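Local coordinates for cortical-lytic enzyme (Clostridium perfringens, PDB 5JIP), which is a muramidase of the glycoside hydrolase 25 family, involved in hydrolysing the spore cortex during germination and probably acting as a lysozyme on its peptidoglycan, at residues P174-M179 / M201-D206; Y73-P78 / V111-T116. All blocks are in the same frame, centred on the assembly; numbering follows the deposited sequence.

Contact 1 of 2, residues P174-M179 / M201-D206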
ATOM      1  N   PRO A 174       2.454   6.403  13.733  1.00  7.04           N
ATOM      2  CA  PRO A 174       3.735   5.750  14.025  1.00  4.41           C
ATOM      3  C   PRO A 174       4.117   6.056  15.456  1.00  4.96           C
ATOM      4  O   PRO A 174       3.939   7.183  15.923  1.00  4.36           O
ATOM      5  CB  PRO A 174       4.714   6.371  13.016  1.00  4.85           C
ATOM      6  CG  PRO A 174       3.854   6.923  11.941  1.00  6.03           C
ATOM      7  CD  PRO A 174       2.558   7.363  12.633  1.00  4.92           C
ATOM      8  N   LEU A 175       4.642   5.036  16.145  1.00  4.68           N
ATOM      9  CA  LEU A 175       5.023   5.138  17.550  1.00  7.03           C
ATOM     10  C   LEU A 175       6.534   5.086  17.733  1.00  6.49           C
ATOM     11  O   LEU A 175       7.200   4.119  17.333  1.00  5.46           O
ATOM     12  CB  LEU A 175       4.381   4.024  18.380  1.00  6.67           C
ATOM     13  CG  LEU A 175       4.770   3.981  19.851  1.00  5.98           C
ATOM     14  CD1 LEU A 175       4.272   5.206  20.564  1.00 10.45           C
ATOM     15  CD2 LEU A 175       4.233   2.726  20.469  1.00  6.38           C
ATOM     16  N   TRP A 176       7.046   6.104  18.399  1.00  6.04           N
ATOM     17  CA  TRP A 176       8.411   6.136  18.922  1.00  4.71           C
ATOM     18  C   TRP A 176       8.295   6.001  20.442  1.00  5.86           C
ATOM     19  O   TRP A 176       7.887   6.940  21.139  1.00  7.77           O
ATOM     20  CB  TRP A 176       9.071   7.426  18.474  1.00  5.13           C
ATOM     21  CG  TRP A 176      10.470   7.682  18.930  1.00  5.02           C
ATOM     22  CD1 TRP A 176      11.307   6.864  19.648  1.00  6.23           C
ATOM     23  CD2 TRP A 176      11.192   8.874  18.678  1.00  4.03           C
ATOM     24  NE1 TRP A 176      12.516   7.485  19.842  1.00  6.73           N
ATOM     25  CE2 TRP A 176      12.467   8.730  19.271  1.00  5.34           C
ATOM     26  CE3 TRP A 176      10.875  10.064  18.024  1.00  6.00           C
ATOM     27  CZ2 TRP A 176      13.427   9.742  19.229  1.00  5.99           C
ATOM     28  CZ3 TRP A 176      11.839  11.069  17.967  1.00  7.49           C
ATOM     29  CH2 TRP A 176      13.091  10.902  18.571  1.00  5.20           C
ATOM     30  N   ILE A 177       8.577   4.815  20.951  1.00  6.00           N
ATOM     31  CA  ILE A 177       8.324   4.527  22.355  1.00  4.59           C
ATOM     32  C   ILE A 177       9.635   4.576  23.114  1.00  6.16           C
ATOM     33  O   ILE A 177      10.662   4.050  22.666  1.00  8.79           O
ATOM     34  CB  ILE A 177       7.621   3.174  22.568  1.00  9.42           C
ATOM     35  CG1 ILE A 177       7.178   3.068  24.032  1.00 10.70           C
ATOM     36  CG2 ILE A 177       8.520   2.018  22.138  1.00  7.34           C
ATOM     37  CD1 ILE A 177       6.255   1.903  24.318  1.00 21.20           C
ATOM     38  N   ALA A 178       9.595   5.216  24.272  1.00  8.50           N
ATOM     39  CA  ALA A 178      10.729   5.233  25.185  1.00  7.13           C
ATOM     40  C   ALA A 178      10.491   4.207  26.286  1.00  8.18           C
ATOM     41  O   ALA A 178       9.457   4.245  26.955  1.00 10.35           O
ATOM     42  CB  ALA A 178      10.905   6.620  25.785  1.00  8.36           C
ATOM     43  N   MET A 179      11.443   3.292  26.459  1.00  8.54           N
ATOM     44  CA  MET A 179      11.473   2.381  27.592  1.00  9.35           C
ATOM     45  C   MET A 179      12.935   2.062  27.847  1.00 10.24           C
ATOM     46  O   MET A 179      13.561   1.358  27.047  1.00  8.72           O
ATOM     47  CB  MET A 179      10.699   1.101  27.333  1.00 11.21           C
ATOM     48  CG  MET A 179      10.685   0.233  28.607  1.00 15.72           C
ATOM     49  SD  MET A 179      10.315  -1.417  28.185  1.00 19.46           S
ATOM     50  CE  MET A 179      11.879  -1.935  27.469  1.00 16.81           C
ATOM     51  N   MET A 201      10.038   3.216  16.358  1.00  4.70           N
ATOM     52  CA  MET A 201      11.340   3.416  16.995  1.00  5.99           C
ATOM     53  C   MET A 201      11.205   3.164  18.487  1.00  8.87           C
ATOM     54  O   MET A 201      10.122   3.287  19.064  1.00  5.23           O
ATOM     55  CB  MET A 201      11.881   4.819  16.754  1.00  5.43           C
ATOM     56  CG  MET A 201      12.242   5.091  15.314  1.00 17.93           C
ATOM     57  SD  MET A 201      12.963   6.751  15.027  1.00 18.30           S
ATOM     58  CE  MET A 201      13.737   7.160  16.557  1.00  5.16           C
ATOM     59  N   TRP A 202      12.318   2.785  19.090  1.00  4.12           N
ATOM     60  CA  TRP A 202      12.409   2.487  20.517  1.00  5.25           C
ATOM     61  C   TRP A 202      13.611   3.236  21.080  1.00  6.79           C
ATOM     62  O   TRP A 202      14.752   2.961  20.689  1.00  6.19           O
ATOM     63  CB  TRP A 202      12.540   0.982  20.739  1.00  7.96           C
ATOM     64  CG  TRP A 202      12.918   0.539  22.126  1.00  8.29           C
ATOM     65  CD1 TRP A 202      12.750   1.214  23.296  1.00  8.19           C
ATOM     66  CD2 TRP A 202      13.561  -0.702  22.469  1.00  6.22           C
ATOM     67  NE1 TRP A 202      13.228   0.456  24.362  1.00  8.65           N
ATOM     68  CE2 TRP A 202      13.747  -0.713  23.864  1.00  8.25           C
ATOM     69  CE3 TRP A 202      13.982  -1.802  21.723  1.00  9.33           C
ATOM     70  CZ2 TRP A 202      14.334  -1.789  24.522  1.00  6.83           C
ATOM     71  CZ3 TRP A 202      14.574  -2.861  22.379  1.00  8.60           C
ATOM     72  CH2 TRP A 202      14.736  -2.854  23.756  1.00  9.13           C
ATOM     73  N   GLN A 203      13.344   4.214  21.948  1.00  7.37           N
ATOM     74  CA  GLN A 203      14.384   4.918  22.688  1.00  5.21           C
ATOM     75  C   GLN A 203      14.712   4.068  23.908  1.00  5.88           C
ATOM     76  O   GLN A 203      13.885   3.947  24.820  1.00  7.23           O
ATOM     77  CB  GLN A 203      13.912   6.299  23.114  1.00  5.39           C
ATOM     78  CG  GLN A 203      15.032   7.193  23.612  1.00  7.54           C
ATOM     79  CD  GLN A 203      14.480   8.505  24.070  1.00  7.14           C
ATOM     80  OE1 GLN A 203      13.809   8.579  25.092  1.00  9.81           O
ATOM     81  NE2 GLN A 203      14.750   9.562  23.304  1.00  6.15           N
ATOM     82  N   PHE A 204      15.870   3.410  23.881  1.00  6.78           N
ATOM     83  CA  PHE A 204      16.209   2.445  24.920  1.00  6.51           C
ATOM     84  C   PHE A 204      17.129   3.012  25.993  1.00  9.68           C
ATOM     85  O   PHE A 204      17.317   2.368  27.028  1.00  9.43           O
ATOM     86  CB  PHE A 204      16.827   1.176  24.296  1.00  9.66           C
ATOM     87  CG  PHE A 204      18.132   1.411  23.581  1.00  5.38           C
ATOM     88  CD1 PHE A 204      18.139   1.744  22.228  1.00  6.45           C
ATOM     89  CD2 PHE A 204      19.335   1.311  24.252  1.00  9.35           C
ATOM     90  CE1 PHE A 204      19.322   1.979  21.561  1.00  9.38           C
ATOM     91  CE2 PHE A 204      20.533   1.555  23.588  1.00 11.23           C
ATOM     92  CZ  PHE A 204      20.523   1.899  22.245  1.00  8.93           C
ATOM     93  N   THR A 205      17.681   4.211  25.803  1.00  8.75           N
ATOM     94  CA  THR A 205      18.454   4.825  26.865  1.00  8.65           C
ATOM     95  C   THR A 205      18.439   6.327  26.678  1.00  9.69           C
ATOM     96  O   THR A 205      18.267   6.824  25.563  1.00  7.75           O
ATOM     97  CB  THR A 205      19.898   4.317  26.878  1.00 10.19           C
ATOM     98  OG1 THR A 205      20.586   4.891  27.982  1.00 13.01           O
ATOM     99  CG2 THR A 205      20.603   4.697  25.607  1.00 10.37           C
ATOM    100  N   ASP A 206      18.629   7.030  27.788  1.00  9.30           N
ATOM    101  CA  ASP A 206      18.903   8.456  27.799  1.00 10.68           C
ATOM    102  C   ASP A 206      20.342   8.751  28.197  1.00 10.35           C
ATOM    103  O   ASP A 206      20.710   9.923  28.314  1.00 12.89           O
ATOM    104  CB  ASP A 206      17.957   9.178  28.754  1.00  9.22           C
ATOM    105  CG  ASP A 206      18.048   8.659  30.190  1.00 11.57           C
ATOM    106  OD1 ASP A 206      18.585   7.576  30.403  1.00  8.89           O
ATOM    107  OD2 ASP A 206      17.537   9.331  31.100  1.00 10.34           O
TER

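Contact 2 of 2, residues Y73-P78 / V111-T116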
ATOM      1  N   TYR A  73      11.539  17.101  16.245  1.00  5.39           N
ATOM      2  CA  TYR A  73      10.392  16.965  17.113  1.00  5.06           C
ATOM      3  C   TYR A  73      10.027  18.295  17.761  1.00  5.05           C
ATOM      4  O   TYR A  73      10.841  19.232  17.848  1.00  5.79           O
ATOM      5  CB  TYR A  73      10.623  15.903  18.191  1.00  5.48           C
ATOM      6  CG  TYR A  73      11.715  16.158  19.192  1.00  4.46           C
ATOM      7  CD1 TYR A  73      11.505  16.971  20.307  1.00  7.07           C
ATOM      8  CD2 TYR A  73      12.947  15.545  19.057  1.00  5.41           C
ATOM      9  CE1 TYR A  73      12.503  17.186  21.219  1.00  7.77           C
ATOM     10  CE2 TYR A  73      13.962  15.759  19.978  1.00  7.64           C
ATOM     11  CZ  TYR A  73      13.731  16.577  21.050  1.00 12.36           C
ATOM     12  OH  TYR A  73      14.749  16.782  21.947  1.00  8.08           O
ATOM     13  N   HIS A  74       8.765  18.356  18.169  1.00  4.71           N
ATOM     14  CA  HIS A  74       8.203  19.429  18.981  1.00  5.57           C
ATOM     15  C   HIS A  74       7.849  18.902  20.368  1.00  7.70           C
ATOM     16  O   HIS A  74       7.117  17.911  20.491  1.00  8.22           O
ATOM     17  CB  HIS A  74       6.944  20.008  18.325  1.00  7.28           C
ATOM     18  CG  HIS A  74       6.213  20.979  19.197  1.00  8.81           C
ATOM     19  ND1 HIS A  74       6.683  22.248  19.447  1.00  9.42           N
ATOM     20  CD2 HIS A  74       5.051  20.864  19.888  1.00 10.17           C
ATOM     21  CE1 HIS A  74       5.830  22.880  20.240  1.00  9.62           C
ATOM     22  NE2 HIS A  74       4.836  22.058  20.528  1.00 10.61           N
ATOM     23  N   PHE A  75       8.304  19.594  21.415  1.00  9.25           N
ATOM     24  CA  PHE A  75       7.934  19.221  22.776  1.00  7.10           C
ATOM     25  C   PHE A  75       6.575  19.830  23.088  1.00  9.85           C
ATOM     26  O   PHE A  75       6.422  21.057  23.164  1.00  7.37           O
ATOM     27  CB  PHE A  75       8.976  19.659  23.801  1.00  9.17           C
ATOM     28  CG  PHE A  75       8.651  19.203  25.185  1.00  6.91           C
ATOM     29  CD1 PHE A  75       7.824  19.950  26.005  1.00 10.30           C
ATOM     30  CD2 PHE A  75       9.156  18.013  25.656  1.00 10.34           C
ATOM     31  CE1 PHE A  75       7.506  19.513  27.278  1.00  6.82           C
ATOM     32  CE2 PHE A  75       8.836  17.562  26.926  1.00 10.57           C
ATOM     33  CZ  PHE A  75       8.033  18.323  27.739  1.00  9.16           C
ATOM     34  N   ALA A  76       5.590  18.964  23.286  1.00  7.91           N
ATOM     35  CA  ALA A  76       4.207  19.395  23.421  1.00  8.64           C
ATOM     36  C   ALA A  76       3.926  19.986  24.802  1.00  7.85           C
ATOM     37  O   ALA A  76       4.504  19.570  25.811  1.00  9.45           O
ATOM     38  CB  ALA A  76       3.291  18.214  23.187  1.00 10.20           C
ATOM     39  N   LYS A  77       3.016  20.957  24.844  1.00 11.53           N
ATOM     40  CA  LYS A  77       2.354  21.335  26.091  1.00  8.34           C
ATOM     41  C   LYS A  77       0.845  21.175  25.928  1.00  7.46           C
ATOM     42  O   LYS A  77       0.146  22.105  25.496  1.00  9.04           O
ATOM     43  CB  LYS A  77       2.709  22.750  26.522  1.00 13.00           C
ATOM     44  CG  LYS A  77       2.308  22.960  27.987  1.00 16.47           C
ATOM     45  CD  LYS A  77       2.959  24.161  28.647  1.00 36.84           C
ATOM     46  CE  LYS A  77       2.627  24.204  30.164  1.00 45.21           C
ATOM     47  NZ  LYS A  77       3.316  23.113  30.984  1.00 34.68           N
ATOM     48  N   PRO A  78       0.308  20.013  26.255  1.00  9.54           N
ATOM     49  CA  PRO A  78      -1.133  19.786  26.075  1.00 11.91           C
ATOM     50  C   PRO A  78      -1.936  20.548  27.116  1.00 13.59           C
ATOM     51  O   PRO A  78      -1.421  20.943  28.162  1.00 10.96           O
ATOM     52  CB  PRO A  78      -1.284  18.265  26.251  1.00 11.76           C
ATOM     53  CG  PRO A  78       0.112  17.716  26.053  1.00 13.77           C
ATOM     54  CD  PRO A  78       1.016  18.778  26.617  1.00 10.05           C
ATOM     55  N   VAL A 111       7.922  14.664  14.473  1.00  4.79           N
ATOM     56  CA  VAL A 111       7.547  13.992  15.710  1.00  4.66           C
ATOM     57  C   VAL A 111       6.898  14.983  16.679  1.00  7.05           C
ATOM     58  O   VAL A 111       7.401  16.101  16.877  1.00  5.86           O
ATOM     59  CB  VAL A 111       8.771  13.318  16.357  1.00  4.92           C
ATOM     60  CG1 VAL A 111       8.538  12.953  17.812  1.00  4.00           C
ATOM     61  CG2 VAL A 111       9.155  12.080  15.581  1.00  5.22           C
ATOM     62  N   LEU A 112       5.784  14.551  17.289  1.00  5.93           N
ATOM     63  CA  LEU A 112       5.207  15.180  18.472  1.00  7.51           C
ATOM     64  C   LEU A 112       5.679  14.437  19.718  1.00  6.82           C
ATOM     65  O   LEU A 112       5.422  13.242  19.877  1.00  5.82           O
ATOM     66  CB  LEU A 112       3.681  15.192  18.392  1.00  7.51           C
ATOM     67  CG  LEU A 112       2.936  15.832  19.561  1.00  4.65           C
ATOM     68  CD1 LEU A 112       3.137  17.327  19.539  1.00  6.28           C
ATOM     69  CD2 LEU A 112       1.461  15.488  19.429  1.00  8.54           C
ATOM     70  N   ASP A 113       6.380  15.156  20.580  1.00  9.98           N
ATOM     71  CA  ASP A 113       7.006  14.627  21.791  1.00  5.91           C
ATOM     72  C   ASP A 113       6.114  14.992  22.968  1.00  9.92           C
ATOM     73  O   ASP A 113       6.020  16.167  23.337  1.00 10.82           O
ATOM     74  CB  ASP A 113       8.416  15.222  21.892  1.00  8.70           C
ATOM     75  CG  ASP A 113       9.092  15.028  23.258  1.00 10.07           C
ATOM     76  OD1 ASP A 113       8.559  14.328  24.148  1.00  9.76           O
ATOM     77  OD2 ASP A 113      10.211  15.582  23.401  1.00  9.63           O
ATOM     78  N   VAL A 114       5.442  13.990  23.545  1.00  8.73           N
ATOM     79  CA  VAL A 114       4.458  14.190  24.605  1.00  9.82           C
ATOM     80  C   VAL A 114       4.988  13.517  25.863  1.00  9.11           C
ATOM     81  O   VAL A 114       5.132  12.287  25.919  1.00  9.16           O
ATOM     82  CB  VAL A 114       3.073  13.645  24.229  1.00  7.42           C
ATOM     83  CG1 VAL A 114       2.075  13.883  25.368  1.00 10.62           C
ATOM     84  CG2 VAL A 114       2.594  14.280  22.956  1.00  9.97           C
ATOM     85  N   GLU A 115       5.285  14.327  26.859  1.00  8.38           N
ATOM     86  CA  GLU A 115       5.839  13.862  28.122  1.00  9.69           C
ATOM     87  C   GLU A 115       5.183  14.557  29.302  1.00 11.99           C
ATOM     88  O   GLU A 115       5.618  14.350  30.434  1.00 12.50           O
ATOM     89  CB  GLU A 115       7.363  14.114  28.182  1.00 14.49           C
ATOM     90  CG  GLU A 115       8.169  13.311  27.213  1.00 13.12           C
ATOM     91  CD  GLU A 115       9.613  13.785  27.168  1.00 15.52           C
ATOM     92  OE1 GLU A 115      10.239  13.882  28.254  1.00 10.42           O
ATOM     93  OE2 GLU A 115      10.100  14.075  26.056  1.00 11.13           O
ATOM     94  N   THR A 116       4.175  15.385  29.068  1.00 10.94           N
ATOM     95  CA  THR A 116       3.554  16.209  30.088  1.00 12.64           C
ATOM     96  C   THR A 116       2.083  16.346  29.719  1.00 13.46           C
ATOM     97  O   THR A 116       1.734  16.210  28.537  1.00 12.01           O
ATOM     98  CB  THR A 116       4.266  17.572  30.183  1.00 15.27           C
ATOM     99  OG1 THR A 116       3.865  18.261  31.374  1.00 23.25           O
ATOM    100  CG2 THR A 116       3.974  18.430  28.991  1.00 13.12           C
TER
HETATM  101  O   HOH W   1       5.323  17.044  26.062  1.00 12.22           O
HETATM  102  O   HOH W   2       2.028  20.447  31.251  1.00 23.70           O

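Contact 1 of 2, residues P174-M179 / M201-D206
W176 and M201 meet side by side on one face of a parallel strand pair, where the M201 methyl lies over the indole. M201 CE sits 3.5 Å from the centroid of the five-membered ring of W176, a CH-pi contact, and its nearest ring atom is W176 CE2 at 3.4 Å. The sulfur stands back, SD being 4.6 Å from the same centroid in an oblique Met-aromatic contact; the bend at the end of the M201 chain (chi3 28°) brings the methyl in. W176 NE1 hydrogen-bonds to N220 OD1, and it also passes 3.7 Å from Q203 CB.

The backbones are laced by four bonds: M201 N to L175 O, I177 N to M201 O, Q203 N to I177 O and M179 N to Q203 O. A fifth comes from a side chain. On the other face, W202 NE1 gives its hydrogen to M179 O at 2.9 Å, nearly straight (166°), with the acceptor close to the indole plane and the donor on a carbonyl lone pair. M179 CE then rests 3.8 Å from W202 CZ2.

Q203 shares the W176 face. Its OE1 accepts from Y180 and Y149, while NE2 reaches D18. These are two adjacent parallel strands of the family's TIM-type barrel; the MES bound to Q203 NE2, probably from the crystallisation liquor, may mark a pocket there.

Contact 2 of 2, residues Y73-P78 / V111-T116
D113 O takes two donors: A76 N at 2.8 Å, almost straight (173°), and water 1. The same water donates to A76 O and accepts from E115 N, so it bridges segments 73-78 and 111-116 beside the last bond of the ladder. It also lies over the centre of the F75 ring, 3.4 Å above the plane. Upstream, H74 N to V111 O and D113 N to H74 O complete the parallel ladder.

The two segments are the strand ends of a beta-alpha-beta unit crossing through helix 83-100, and D113 and E115 form the D-x-E pattern known in this family. With CG anti to the backbone N (chi1 167°), the D113 carboxylate extends to the F75 ring edge, D113 OD2 3.5 Å from F75 CD2, its plane turned 81° to the ring. Y73 CE1 is equally near OD2. E115 OE2 comes up to the same edge, 3.8 Å from F75 CE2; D113 OD2 and E115 OE2 both hydrogen-bond to N4 of a bound MES, probably from the crystallisation liquor.

On the opposite face, L112 CD1 fills in between A76 CB (3.8 Å) and the edge of the H74 ring, whose nitrogens bind S43 and Q88. Water 2 links K77 NZ to T116 OG1.

In the fold
Along the chain the two contacts come in series. Contact 2 is made first: strand 70-75 leads into helix 83-100, and the return in strand 111-113 closes that loop. The chain then passes through helix 124-142, strand 147-151 and helix 152-157 before contact 1 opens at strand 175-178; residues 180-200, without helix or strand, form the loop that contact 1 closes. Strand 147-151 stands between the two pairs and hydrogen-bonds to both, and W176 CE3 still touches V111 CG2 at 3.6 Å. Both pairs belong to one curled sheet, closed by strand 217-221 against strands 15-19 and 201-208, while two antiparallel sheets, from residue 239 on, come after it.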